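Local coordinates for putative curved DNA-binding protein (Chaetomium thermophilum var. thermophilum DSM 1495, PDB 4IPA), which probably acts in ribosome biogenesis as an Arx1 protein built on the fold of the methionine aminopeptidases, at residues G128-D133 against W218-N223; R166-P171 against D249-E254; T347-A350 against G355-R358. One frame throughout, in Å; residues are numbered along the deposited sequence.

Interaction 1. Residues G128-D133 against W218-N223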
loop_
_atom_site.group_PDB
_atom_site.type_symbol
_atom_site.label_atom_id
_atom_site.label_comp_id
_atom_site.label_asym_id
_atom_site.label_seq_id
_atom_site.Cartn_x
_atom_site.Cartn_y
_atom_site.Cartn_z
ATOM N N GLY A 128 -10.636 7.318 -0.680
ATOM C CA GLY A 128 -9.874 6.479 0.223
ATOM C C GLY A 128 -8.392 6.788 0.300
ATOM O O GLY A 128 -7.782 7.252 -0.675
ATOM N N THR A 129 -7.818 6.546 1.474
ATOM C CA THR A 129 -6.378 6.617 1.649
ATOM C C THR A 129 -5.931 5.256 2.138
ATOM O O THR A 129 -6.478 4.741 3.106
ATOM C CB THR A 129 -5.988 7.643 2.736
ATOM O OG1 THR A 129 -6.629 7.274 3.961
ATOM C CG2 THR A 129 -6.438 9.053 2.343
ATOM N N ILE A 130 -4.949 4.671 1.470
ATOM C CA ILE A 130 -4.357 3.424 1.927
ATOM C C ILE A 130 -2.926 3.719 2.389
ATOM O O ILE A 130 -2.209 4.487 1.738
ATOM C CB ILE A 130 -4.378 2.345 0.812
ATOM C CG1 ILE A 130 -5.813 2.126 0.321
ATOM C CG2 ILE A 130 -3.787 1.022 1.313
ATOM C CD1 ILE A 130 -5.944 1.100 -0.800
ATOM N N VAL A 131 -2.530 3.151 3.529
ATOM C CA VAL A 131 -1.182 3.345 4.060
ATOM C C VAL A 131 -0.544 1.998 4.357
ATOM O O VAL A 131 -1.236 1.048 4.711
ATOM C CB VAL A 131 -1.171 4.176 5.389
ATOM C CG1 VAL A 131 -1.725 5.561 5.177
ATOM C CG2 VAL A 131 -1.954 3.470 6.485
ATOM N N CYS A 132 0.774 1.923 4.213
ATOM C CA CYS A 132 1.521 0.737 4.606
ATOM C C CYS A 132 2.865 1.164 5.179
ATOM O O CYS A 132 3.627 1.872 4.514
ATOM C CB CYS A 132 1.749 -0.219 3.430
ATOM S SG CYS A 132 2.740 -1.728 3.853
ATOM N N ASP A 133 3.133 0.729 6.410
ATOM C CA ASP A 133 4.434 0.893 7.046
ATOM C C ASP A 133 5.018 -0.514 7.220
ATOM O O ASP A 133 4.279 -1.500 7.324
ATOM C CB ASP A 133 4.271 1.582 8.423
ATOM C CG ASP A 133 5.604 2.128 8.999
ATOM O OD1 ASP A 133 6.622 2.171 8.265
ATOM O OD2 ASP A 133 5.621 2.535 10.193
ATOM N N TRP A 218 -1.255 3.076 -8.051
ATOM C CA TRP A 218 -2.529 3.272 -8.747
ATOM C C TRP A 218 -3.094 4.670 -8.557
ATOM O O TRP A 218 -3.042 5.235 -7.466
ATOM C CB TRP A 218 -3.591 2.318 -8.219
ATOM C CG TRP A 218 -3.413 0.879 -8.521
ATOM C CD1 TRP A 218 -2.813 -0.050 -7.735
ATOM C CD2 TRP A 218 -3.893 0.181 -9.676
ATOM N NE1 TRP A 218 -2.866 -1.288 -8.334
ATOM C CE2 TRP A 218 -3.529 -1.175 -9.528
ATOM C CE3 TRP A 218 -4.586 0.570 -10.827
ATOM C CZ2 TRP A 218 -3.839 -2.143 -10.478
ATOM C CZ3 TRP A 218 -4.897 -0.398 -11.779
ATOM C CH2 TRP A 218 -4.522 -1.736 -11.595
ATOM N N LEU A 219 -3.674 5.199 -9.623
ATOM C CA LEU A 219 -4.497 6.379 -9.525
ATOM C C LEU A 219 -5.704 6.042 -8.654
ATOM O O LEU A 219 -6.295 4.981 -8.800
ATOM C CB LEU A 219 -4.960 6.795 -10.925
ATOM C CG LEU A 219 -5.748 8.100 -11.042
ATOM C CD1 LEU A 219 -4.858 9.296 -10.703
ATOM C CD2 LEU A 219 -6.336 8.251 -12.445
ATOM N N PHE A 220 -6.053 6.922 -7.728
ATOM C CA PHE A 220 -7.305 6.778 -6.985
ATOM C C PHE A 220 -8.340 7.745 -7.574
ATOM O O PHE A 220 -7.989 8.762 -8.184
ATOM C CB PHE A 220 -7.143 7.104 -5.490
ATOM C CG PHE A 220 -6.318 6.105 -4.706
ATOM C CD1 PHE A 220 -5.727 5.010 -5.323
ATOM C CD2 PHE A 220 -6.146 6.269 -3.335
ATOM C CE1 PHE A 220 -4.966 4.093 -4.592
ATOM C CE2 PHE A 220 -5.393 5.355 -2.592
ATOM C CZ PHE A 220 -4.798 4.261 -3.226
ATOM N N ASP A 221 -9.610 7.426 -7.382
ATOM C CA ASP A 221 -10.681 8.368 -7.656
ATOM C C ASP A 221 -11.880 7.991 -6.795
ATOM O O ASP A 221 -11.795 7.073 -5.973
ATOM C CB ASP A 221 -11.049 8.380 -9.134
ATOM C CG ASP A 221 -11.697 9.696 -9.563
ATOM O OD1 ASP A 221 -12.021 10.531 -8.686
ATOM O OD2 ASP A 221 -11.895 9.895 -10.777
ATOM N N LYS A 222 -12.984 8.710 -6.956
ATOM C CA LYS A 222 -14.155 8.447 -6.140
ATOM C C LYS A 222 -14.528 6.976 -6.287
ATOM O O LYS A 222 -14.676 6.490 -7.401
ATOM C CB LYS A 222 -15.334 9.345 -6.538
ATOM C CG LYS A 222 -16.345 9.484 -5.419
ATOM C CD LYS A 222 -17.640 10.154 -5.851
ATOM C CE LYS A 222 -18.568 10.294 -4.653
ATOM N NZ LYS A 222 -20.005 10.377 -5.050
ATOM N N ASN A 223 -14.650 6.277 -5.160
ATOM C CA ASN A 223 -14.955 4.855 -5.159
ATOM C C ASN A 223 -13.965 4.034 -5.971
ATOM O O ASN A 223 -14.331 2.998 -6.518
ATOM C CB ASN A 223 -16.360 4.617 -5.721
ATOM C CG ASN A 223 -17.440 5.156 -4.823
ATOM O OD1 ASN A 223 -17.436 4.919 -3.604
ATOM N ND2 ASN A 223 -18.374 5.900 -5.410
HETATM O O HOH W 1 -10.411 6.760 -3.499
#
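The ring of Phe220 points at strand 127-136 and meets it with its rim, where Gly128 and Ile130 are waiting. CG of Phe220 lies beside the backbone N and anti to the carbonyl carbon (chi1 -69°), which carries the ring towards residues 128-130. A chi2 of only 2° then brings CA close to the ring plane. With the ring turned this way, one edge faces the strand backbone. Gly128 O sits at that edge near the ring plane, 3.3 Å from Phe220 CD2 and 3.6 Å from Phe220 CE2. This placement lets the carbonyl oxygen face the slightly positive hydrogens of the ring. Ile130 N approaches the same rim less closely, 4.1 Å from Phe220 CE2. The far end of the ring is met by the aliphatic side chain: Ile130 CD1 lies 4.1 Å from Phe220 CZ. Ile130 sends CG1 out beside its own backbone N, with CD1 extended beyond it, and its side chain crosses that of Phe220 at about a right angle.

A second link goes through solvent. Water 1 accepts a hydrogen bond from Gly128 N at 2.9 Å and also lies close to the carbonyl oxygen of Asp221, just past the aromatic residue. Further packing on Phe220 comes from Tyr29 of helix 23-46 and from Thr348, whose hydroxyl is bonded to Ile130 O.

The three residues that touch are all buried, close to the centre of the folded chain. Strand 127-136 belongs to a three-stranded antiparallel sheet and strand 210-220 to a five-stranded one, and Phe220 is wedged where the two meet. Two antiparallel sheets set side by side in this manner are the core of the pita-bread fold of the M24 metallopeptidase family.

Interaction 2. Residues R166-P171 against D249-E254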
loop_
_atom_site.group_PDB
_atom_site.type_symbol
_atom_site.label_atom_id
_atom_site.label_comp_id
_atom_site.label_asym_id
_atom_site.label_seq_id
_atom_site.Cartn_x
_atom_site.Cartn_y
_atom_site.Cartn_z
ATOM N N ARG A 166 9.639 11.532 -6.238
ATOM C CA ARG A 166 10.248 12.610 -7.014
ATOM C C ARG A 166 10.116 12.398 -8.523
ATOM O O ARG A 166 9.993 13.360 -9.277
ATOM C CB ARG A 166 11.713 12.798 -6.608
ATOM C CG ARG A 166 11.861 13.624 -5.342
ATOM C CD ARG A 166 13.161 13.340 -4.620
ATOM N NE ARG A 166 13.223 14.094 -3.373
ATOM C CZ ARG A 166 12.725 13.667 -2.213
ATOM N NH1 ARG A 166 12.130 12.478 -2.139
ATOM N NH2 ARG A 166 12.816 14.432 -1.131
ATOM N N LEU A 167 10.111 11.138 -8.956
ATOM C CA LEU A 167 9.909 10.821 -10.366
ATOM C C LEU A 167 8.469 11.083 -10.777
ATOM O O LEU A 167 8.139 11.042 -11.967
ATOM C CB LEU A 167 10.278 9.365 -10.660
ATOM C CG LEU A 167 11.772 9.053 -10.507
ATOM C CD1 LEU A 167 12.093 7.581 -10.756
ATOM C CD2 LEU A 167 12.554 9.938 -11.463
ATOM N N MET A 168 7.610 11.355 -9.795
ATOM C CA MET A 168 6.188 11.527 -10.073
ATOM C C MET A 168 5.768 12.994 -10.181
ATOM O O MET A 168 4.673 13.304 -10.645
ATOM C CB MET A 168 5.331 10.793 -9.033
ATOM C CG MET A 168 5.428 9.259 -9.090
ATOM S SD MET A 168 4.313 8.464 -7.895
ATOM C CE MET A 168 2.711 8.619 -8.710
ATOM N N VAL A 169 6.626 13.893 -9.733
ATOM C CA VAL A 169 6.404 15.311 -9.946
ATOM C C VAL A 169 6.403 15.577 -11.454
ATOM O O VAL A 169 7.374 15.265 -12.137
ATOM C CB VAL A 169 7.485 16.146 -9.239
ATOM C CG1 VAL A 169 7.214 17.647 -9.432
ATOM C CG2 VAL A 169 7.498 15.802 -7.759
ATOM N N PRO A 170 5.281 16.092 -11.987
ATOM C CA PRO A 170 5.181 16.454 -13.407
ATOM C C PRO A 170 6.325 17.387 -13.790
ATOM O O PRO A 170 6.662 18.288 -13.019
ATOM C CB PRO A 170 3.846 17.191 -13.481
ATOM C CG PRO A 170 3.035 16.549 -12.409
ATOM C CD PRO A 170 4.001 16.266 -11.283
ATOM N N PRO A 171 6.933 17.157 -14.959
ATOM C CA PRO A 171 8.142 17.883 -15.361
ATOM C C PRO A 171 7.974 19.393 -15.246
ATOM O O PRO A 171 6.997 19.949 -15.742
ATOM C CB PRO A 171 8.317 17.471 -16.826
ATOM C CG PRO A 171 7.706 16.100 -16.886
ATOM C CD PRO A 171 6.510 16.179 -15.980
ATOM N N ASP A 249 -4.216 14.827 -9.645
ATOM C CA ASP A 249 -4.297 13.390 -9.342
ATOM C C ASP A 249 -4.144 13.071 -7.850
ATOM O O ASP A 249 -3.378 13.727 -7.131
ATOM C CB ASP A 249 -3.179 12.621 -10.050
ATOM C CG ASP A 249 -3.412 12.426 -11.549
ATOM O OD1 ASP A 249 -4.469 12.815 -12.096
ATOM O OD2 ASP A 249 -2.503 11.844 -12.180
ATOM N N VAL A 250 -4.854 12.042 -7.395
ATOM C CA VAL A 250 -4.451 11.343 -6.175
ATOM C C VAL A 250 -3.979 9.904 -6.477
ATOM O O VAL A 250 -4.639 9.150 -7.216
ATOM C CB VAL A 250 -5.557 11.350 -5.106
ATOM C CG1 VAL A 250 -5.170 10.449 -3.947
ATOM C CG2 VAL A 250 -5.800 12.770 -4.621
ATOM N N TRP A 251 -2.834 9.535 -5.899
ATOM C CA TRP A 251 -2.240 8.221 -6.114
ATOM C C TRP A 251 -1.974 7.445 -4.822
ATOM O O TRP A 251 -1.591 8.013 -3.793
ATOM C CB TRP A 251 -0.904 8.361 -6.830
ATOM C CG TRP A 251 -0.978 8.706 -8.261
ATOM C CD1 TRP A 251 -1.249 9.935 -8.797
ATOM C CD2 TRP A 251 -0.726 7.829 -9.365
ATOM N NE1 TRP A 251 -1.211 9.870 -10.161
ATOM C CE2 TRP A 251 -0.877 8.592 -10.543
ATOM C CE3 TRP A 251 -0.375 6.470 -9.473
ATOM C CZ2 TRP A 251 -0.701 8.049 -11.819
ATOM C CZ3 TRP A 251 -0.197 5.925 -10.731
ATOM C CH2 TRP A 251 -0.361 6.721 -11.897
ATOM N N GLY A 252 -2.147 6.129 -4.899
ATOM C CA GLY A 252 -1.627 5.234 -3.882
ATOM C C GLY A 252 -0.254 4.765 -4.343
ATOM O O GLY A 252 -0.133 3.908 -5.214
ATOM N N VAL A 253 0.795 5.349 -3.778
ATOM C CA VAL A 253 2.139 5.069 -4.240
ATOM C C VAL A 253 2.804 3.984 -3.394
ATOM O O VAL A 253 2.974 4.155 -2.172
ATOM C CB VAL A 253 3.028 6.332 -4.194
ATOM C CG1 VAL A 253 4.454 5.982 -4.654
ATOM C CG2 VAL A 253 2.420 7.470 -5.051
ATOM N N GLU A 254 3.171 2.879 -4.048
ATOM C CA GLU A 254 3.785 1.739 -3.366
ATOM C C GLU A 254 5.166 1.395 -3.897
ATOM O O GLU A 254 5.409 1.393 -5.119
ATOM C CB GLU A 254 2.911 0.479 -3.451
ATOM C CG GLU A 254 3.461 -0.666 -2.582
ATOM C CD GLU A 254 2.663 -1.962 -2.647
ATOM O OE1 GLU A 254 1.482 -1.932 -3.037
ATOM O OE2 GLU A 254 3.232 -3.026 -2.299
#
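Met168, at the C-terminal end of helix 148-167, reaches to Trp251 and Val253 of strand 250-258, two residues apart and both directed at the methionine. Its CB points towards the strand, and CG, anti to the carbonyl carbon, carries the chain on across the gap. The sulfur is the first atom to land: Met168 SD comes tip to tip against Val253 CG2 at 3.6 Å. There the chain bends (chi3 77°) and lays the terminal methyl over one face of the indole. Met168 CE is 3.6 Å from Trp251 CD2 and 3.8 Å from the centroid of the five-membered ring, 21° off its normal, a CH-pi contact. The same methyl keeps 3.8 Å from Val253 CG2, so it fills the angle between both partners.

The indole is tethered on its polar side by a hydrogen bond from Trp251 NE1 to Asp249 OD2 (3.1 Å), an oxygen that also forms a salt bridge with Lys229. A leucine in place of Trp251 would probably leave the methionine methyl without its aromatic floor and Asp249 without its indole donor. Everything across this contact is apolar and depends on shape, dispersion and the CH-pi term, while charge stays at the border.

Interaction 3. Residues T347-A350 against G355-R358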
loop_
_atom_site.group_PDB
_atom_site.type_symbol
_atom_site.label_atom_id
_atom_site.label_comp_id
_atom_site.label_asym_id
_atom_site.label_seq_id
_atom_site.Cartn_x
_atom_site.Cartn_y
_atom_site.Cartn_z
ATOM N N THR A 347 2.056 5.029 0.329
ATOM C CA THR A 347 1.699 6.381 0.699
ATOM C C THR A 347 0.599 6.848 -0.246
ATOM O O THR A 347 0.695 6.666 -1.459
ATOM C CB THR A 347 2.922 7.317 0.543
ATOM O OG1 THR A 347 4.038 6.793 1.285
ATOM C CG2 THR A 347 2.599 8.726 1.031
ATOM N N THR A 348 -0.446 7.456 0.294
ATOM C CA THR A 348 -1.447 8.098 -0.554
ATOM C C THR A 348 -1.091 9.574 -0.730
ATOM O O THR A 348 -1.014 10.306 0.249
ATOM C CB THR A 348 -2.852 7.954 0.043
ATOM O OG1 THR A 348 -3.222 6.569 0.029
ATOM C CG2 THR A 348 -3.880 8.778 -0.787
ATOM N N ILE A 349 -0.847 9.998 -1.965
ATOM C CA ILE A 349 -0.432 11.376 -2.228
ATOM C C ILE A 349 -1.440 12.190 -3.026
ATOM O O ILE A 349 -2.293 11.648 -3.730
ATOM C CB ILE A 349 0.882 11.449 -3.032
ATOM C CG1 ILE A 349 0.652 10.907 -4.449
ATOM C CG2 ILE A 349 2.025 10.755 -2.284
ATOM C CD1 ILE A 349 1.858 10.992 -5.359
ATOM N N ALA A 350 -1.300 13.509 -2.926
ATOM C CA ALA A 350 -1.997 14.423 -3.816
ATOM C C ALA A 350 -0.983 15.225 -4.632
ATOM O O ALA A 350 0.052 15.649 -4.118
ATOM C CB ALA A 350 -2.903 15.349 -3.029
ATOM N N GLY A 355 3.191 20.863 -6.168
ATOM C CA GLY A 355 3.873 19.585 -6.145
ATOM C C GLY A 355 3.133 18.503 -5.362
ATOM O O GLY A 355 1.895 18.444 -5.333
ATOM N N ILE A 356 3.905 17.639 -4.720
ATOM C CA ILE A 356 3.357 16.427 -4.143
ATOM C C ILE A 356 3.262 16.520 -2.640
ATOM O O ILE A 356 4.267 16.769 -1.963
ATOM C CB ILE A 356 4.192 15.189 -4.549
ATOM C CG1 ILE A 356 3.882 14.828 -6.007
ATOM C CG2 ILE A 356 3.917 14.009 -3.607
ATOM C CD1 ILE A 356 4.540 13.576 -6.489
ATOM N N THR A 357 2.042 16.311 -2.142
ATOM C CA THR A 357 1.744 16.258 -0.710
ATOM C C THR A 357 1.374 14.840 -0.273
ATOM O O THR A 357 0.553 14.166 -0.919
ATOM C CB THR A 357 0.530 17.157 -0.373
ATOM O OG1 THR A 357 0.754 18.469 -0.885
ATOM C CG2 THR A 357 0.317 17.245 1.140
ATOM N N ARG A 358 1.955 14.394 0.835
ATOM C CA ARG A 358 1.616 13.083 1.390
ATOM C C ARG A 358 0.372 13.221 2.263
ATOM O O ARG A 358 0.467 13.590 3.428
ATOM C CB ARG A 358 2.775 12.511 2.215
ATOM C CG ARG A 358 4.127 12.528 1.509
ATOM C CD ARG A 358 5.244 11.835 2.336
ATOM N NE ARG A 358 6.561 12.382 1.990
ATOM C CZ ARG A 358 7.656 11.668 1.746
ATOM N NH1 ARG A 358 7.625 10.345 1.811
ATOM N NH2 ARG A 358 8.800 12.283 1.448
HETATM O O HOH W 2 5.914 8.397 2.512
HETATM O O HOH W 3 0.188 18.560 -3.345
#
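Ala350 and Thr357 form an antiparallel hydrogen-bonded pair, and that pair sets where the side chains on the two strands fall. Ala350 N gives a bond to Thr357 O at 2.8 Å in the carbonyl plane, and Thr357 N returns one to Ala350 O at 2.9 Å; both are nearly straight.

Ala350 and Thr357 turn their side chains to one face of the sheet and Ile349 to the other, where it packs against Ile356. Ile349 holds CG1 between the backbone N and the carbonyl carbon (chi1 67°), a less comfortable choice that leaves CG2 beside the N. Ile356 places CG1 beside its own N (chi1 -75°) and CG2 beside the carbonyl carbon. The result is a pair of side chains that cross obliquely and touch along both branches: Ile349 CD1 packs on Ile356 CD1 at 3.9 Å, and Ile349 CG2 on Ile356 CG2 at 4.0 Å. Leu165 of helix 148-167 leans on Ile349 there.

Farther along, Thr347 splits its two branches. Thr347 CG2 rests against Arg358 CB at 4.0 Å, while OG1 accepts a hydrogen bond from water 2. That water lies at the edge of the guanidinium plane, 2.7 Å from Arg358 NH1. The arginine chain is extended from CG to NE, and NH2 continues to a salt bridge with Glu162.

Near the turn, water 3 donates to the carbonyl oxygens of both Ala350 and Gly355. Gly355 has a positive phi, and a side chain there would collide with the carbonyl of the preceding residue. Two adjacent antiparallel strands joined by so short a connection make a beta hairpin, here at the edge of the five-stranded sheet.

From the N terminus, segment 128-133 opens the first contact, and 84 residues pass before 218-223 closes interaction 1. Before that happens the end of helix 148-167 has passed, and its partner at 249-254 arrives only afterwards, so interactions 1 and 2 cross. Interaction 3 follows in series and spans just four residues, the tip of a hairpin. Strands 210-220, 250-258, 342-352 and 355-360 are successive neighbours in one sheet, which all three contacts reach. Interaction 1 joins it to the three-stranded sheet, interaction 2 to the end of a helix, and interaction 3 completes its edge. A side-chain hydrogen bond from strand 342-352 joins interactions 1 and 3.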